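Local coordinates for protein hemoglobin subunit alpha (Isurus oxyrinchus, PDB 3MKB) that probably carries oxygen in shark blood, binding it at the haem iron as one of the alpha subunits of a four-chain hemoglobin, at residues E6-I10 / C122-L127. Sequence-based numbering, arbitrary orientation.
Sequences ERSTI and CAVDKL
Ala-123 faces helix 4-19 with nothing larger than a methyl group, which lets the backbones come close: its CA lies 5.1 Å from CA of Glu-6. That methyl is the centre of the apolar packing. CG of Glu-6 rests on Ala-123 CB at 3.6 Å, and CG2 of Thr-9 meets the same carbon at 3.9 Å. Thr-9 suits this position beside Ala-123 because chi1 of -78° sets CG2 opposite the backbone N, facing inward, while OG1 makes a weak hydrogen bond to Val-5 O. Deeper in, branched Ile-10 can meet backbone and side chain at once: CD1 covers the Ala-123 carbonyl, its O 3.5 Å away, and CG2 touches CD2 of Leu-127. This is the crossing of the globin fold's A and H helices; the axes of segments 6-10 and 122-127 run at 82°. Buried Leu-127 is long enough to bridge to Val-66 and Ala-70 of helix 53-70. The polar pair lies at the less buried side, where long Glu-6 and Lys-126 meet nearly perpendicularly. Lys-126 CD passes 3.4 Å from Glu-6 OE2, and NZ gives OE1 a weak, salt-bridging hydrogen bond of 3.3 Å. The stronger hydrogen bond of NZ goes to Ala-1 O, and Lys-126 also packs on Arg-140 of the second alpha subunit.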
ATOM      1  N   GLU A   6     -11.715  16.231 -18.311  1.00 45.37           N
ATOM      2  CA  GLU A   6     -11.172  16.230 -16.960  1.00 44.65           C
ATOM      3  C   GLU A   6     -10.695  17.607 -16.537  1.00 43.85           C
ATOM      4  O   GLU A   6     -10.956  18.018 -15.408  1.00 42.62           O
ATOM      5  CB  GLU A   6     -10.078  15.183 -16.831  1.00 45.75           C
ATOM      6  CG  GLU A   6     -10.690  13.777 -16.703  1.00 47.25           C
ATOM      7  CD  GLU A   6      -9.696  12.694 -16.918  1.00 47.83           C
ATOM      8  OE1 GLU A   6      -8.639  12.996 -17.518  1.00 49.25           O
ATOM      9  OE2 GLU A   6      -9.990  11.543 -16.520  1.00 47.65           O
ATOM     10  N   ARG A   7     -10.023  18.330 -17.442  1.00 43.18           N
ATOM     11  CA  ARG A   7      -9.511  19.676 -17.113  1.00 43.47           C
ATOM     12  C   ARG A   7     -10.644  20.574 -16.716  1.00 42.33           C
ATOM     13  O   ARG A   7     -10.562  21.311 -15.735  1.00 42.34           O
ATOM     14  CB  ARG A   7      -8.705  20.284 -18.264  1.00 43.89           C
ATOM     15  CG  ARG A   7      -7.516  19.400 -18.628  1.00 48.56           C
ATOM     16  CD  ARG A   7      -6.974  19.691 -20.058  1.00 54.00           C
ATOM     17  NE  ARG A   7      -5.534  19.437 -20.166  1.00 54.89           N
ATOM     18  CZ  ARG A   7      -4.584  20.274 -19.725  1.00 56.67           C
ATOM     19  NH1 ARG A   7      -4.889  21.426 -19.118  1.00 55.07           N
ATOM     20  NH2 ARG A   7      -3.314  19.939 -19.873  1.00 56.49           N
ATOM     21  N   SER A   8     -11.730  20.504 -17.473  1.00 41.95           N
ATOM     22  CA  SER A   8     -12.909  21.271 -17.148  1.00 41.53           C
ATOM     23  C   SER A   8     -13.427  20.897 -15.739  1.00 41.28           C
ATOM     24  O   SER A   8     -13.705  21.773 -14.876  1.00 40.86           O
ATOM     25  CB  SER A   8     -13.982  21.044 -18.218  1.00 41.85           C
ATOM     26  OG  SER A   8     -15.222  21.626 -17.792  1.00 45.46           O
ATOM     27  N   THR A   9     -13.535  19.598 -15.504  1.00 39.51           N
ATOM     28  CA  THR A   9     -14.106  19.110 -14.261  1.00 40.13           C
ATOM     29  C   THR A   9     -13.242  19.480 -13.047  1.00 37.82           C
ATOM     30  O   THR A   9     -13.786  19.861 -12.022  1.00 37.16           O
ATOM     31  CB  THR A   9     -14.330  17.591 -14.335  1.00 40.94           C
ATOM     32  OG1 THR A   9     -15.519  17.331 -15.114  1.00 46.69           O
ATOM     33  CG2 THR A   9     -14.484  16.980 -12.922  1.00 42.57           C
ATOM     34  N   ILE A  10     -11.918  19.369 -13.188  1.00 36.16           N
ATOM     35  CA  ILE A  10     -10.963  19.751 -12.136  1.00 35.25           C
ATOM     36  C   ILE A  10     -11.144  21.258 -11.807  1.00 36.92           C
ATOM     37  O   ILE A  10     -11.332  21.613 -10.656  1.00 36.63           O
ATOM     38  CB  ILE A  10      -9.486  19.363 -12.581  1.00 36.09           C
ATOM     39  CG1 ILE A  10      -9.272  17.839 -12.437  1.00 32.72           C
ATOM     40  CG2 ILE A  10      -8.393  20.148 -11.803  1.00 32.03           C
ATOM     41  CD1 ILE A  10      -8.160  17.235 -13.289  1.00 34.47           C
ATOM     42  N   CYS A 122     -12.938  10.250 -11.047  1.00 31.08           N
ATOM     43  CA  CYS A 122     -11.772   9.788 -11.791  1.00 32.17           C
ATOM     44  C   CYS A 122     -10.868  10.996 -12.046  1.00 30.57           C
ATOM     45  O   CYS A 122      -9.666  10.957 -11.779  1.00 31.65           O
ATOM     46  CB  CYS A 122     -12.181   9.038 -13.087  1.00 32.54           C
ATOM     47  SG  CYS A 122     -10.782   8.475 -13.908  1.00 37.67           S
ATOM     48  N   ALA A 123     -11.448  12.075 -12.537  1.00 31.81           N
ATOM     49  CA  ALA A 123     -10.676  13.316 -12.794  1.00 31.21           C
ATOM     50  C   ALA A 123      -9.893  13.835 -11.580  1.00 30.78           C
ATOM     51  O   ALA A 123      -8.677  14.133 -11.672  1.00 30.73           O
ATOM     52  CB  ALA A 123     -11.593  14.377 -13.287  1.00 32.31           C
ATOM     53  N   VAL A 124     -10.586  13.958 -10.454  1.00 29.31           N
ATOM     54  CA  VAL A 124      -9.951  14.463  -9.224  1.00 30.08           C
ATOM     55  C   VAL A 124      -8.884  13.506  -8.717  1.00 30.87           C
ATOM     56  O   VAL A 124      -7.760  13.931  -8.394  1.00 31.82           O
ATOM     57  CB  VAL A 124     -10.968  14.763  -8.109  1.00 29.81           C
ATOM     58  CG1 VAL A 124     -10.273  15.516  -6.915  1.00 27.83           C
ATOM     59  CG2 VAL A 124     -12.093  15.587  -8.674  1.00 32.53           C
ATOM     60  N   ASP A 125      -9.227  12.217  -8.631  1.00 30.70           N
ATOM     61  CA  ASP A 125      -8.252  11.209  -8.242  1.00 31.08           C
ATOM     62  C   ASP A 125      -6.992  11.245  -9.090  1.00 31.80           C
ATOM     63  O   ASP A 125      -5.894  11.050  -8.559  1.00 30.82           O
ATOM     64  CB  ASP A 125      -8.822   9.798  -8.290  1.00 32.40           C
ATOM     65  CG  ASP A 125      -8.023   8.825  -7.421  1.00 35.54           C
ATOM     66  OD1 ASP A 125      -7.417   9.261  -6.414  1.00 38.98           O
ATOM     67  OD2 ASP A 125      -8.099   7.616  -7.668  1.00 41.52           O
ATOM     68  N   LYS A 126      -7.127  11.552 -10.385  1.00 30.91           N
ATOM     69  CA  LYS A 126      -5.937  11.745 -11.213  1.00 32.51           C
ATOM     70  C   LYS A 126      -5.097  12.935 -10.810  1.00 30.97           C
ATOM     71  O   LYS A 126      -3.872  12.819 -10.756  1.00 31.11           O
ATOM     72  CB  LYS A 126      -6.273  11.843 -12.710  1.00 31.58           C
ATOM     73  CG  LYS A 126      -6.745  10.517 -13.243  1.00 37.49           C
ATOM     74  CD  LYS A 126      -7.282  10.654 -14.667  1.00 43.53           C
ATOM     75  CE  LYS A 126      -6.119  10.854 -15.644  1.00 46.29           C
ATOM     76  NZ  LYS A 126      -6.536  10.524 -17.050  1.00 48.07           N
ATOM     77  N   LEU A 127      -5.727  14.071 -10.571  1.00 31.09           N
ATOM     78  CA  LEU A 127      -5.039  15.213  -9.951  1.00 32.44           C
ATOM     79  C   LEU A 127      -4.356  14.832  -8.617  1.00 32.01           C
ATOM     80  O   LEU A 127      -3.154  15.064  -8.421  1.00 31.58           O
ATOM     81  CB  LEU A 127      -5.991  16.399  -9.758  1.00 31.79           C
ATOM     82  CG  LEU A 127      -5.418  17.641  -9.036  1.00 35.73           C
ATOM     83  CD1 LEU A 127      -4.218  18.240  -9.786  1.00 34.40           C
ATOM     84  CD2 LEU A 127      -6.489  18.693  -8.688  1.00 33.79           C
TER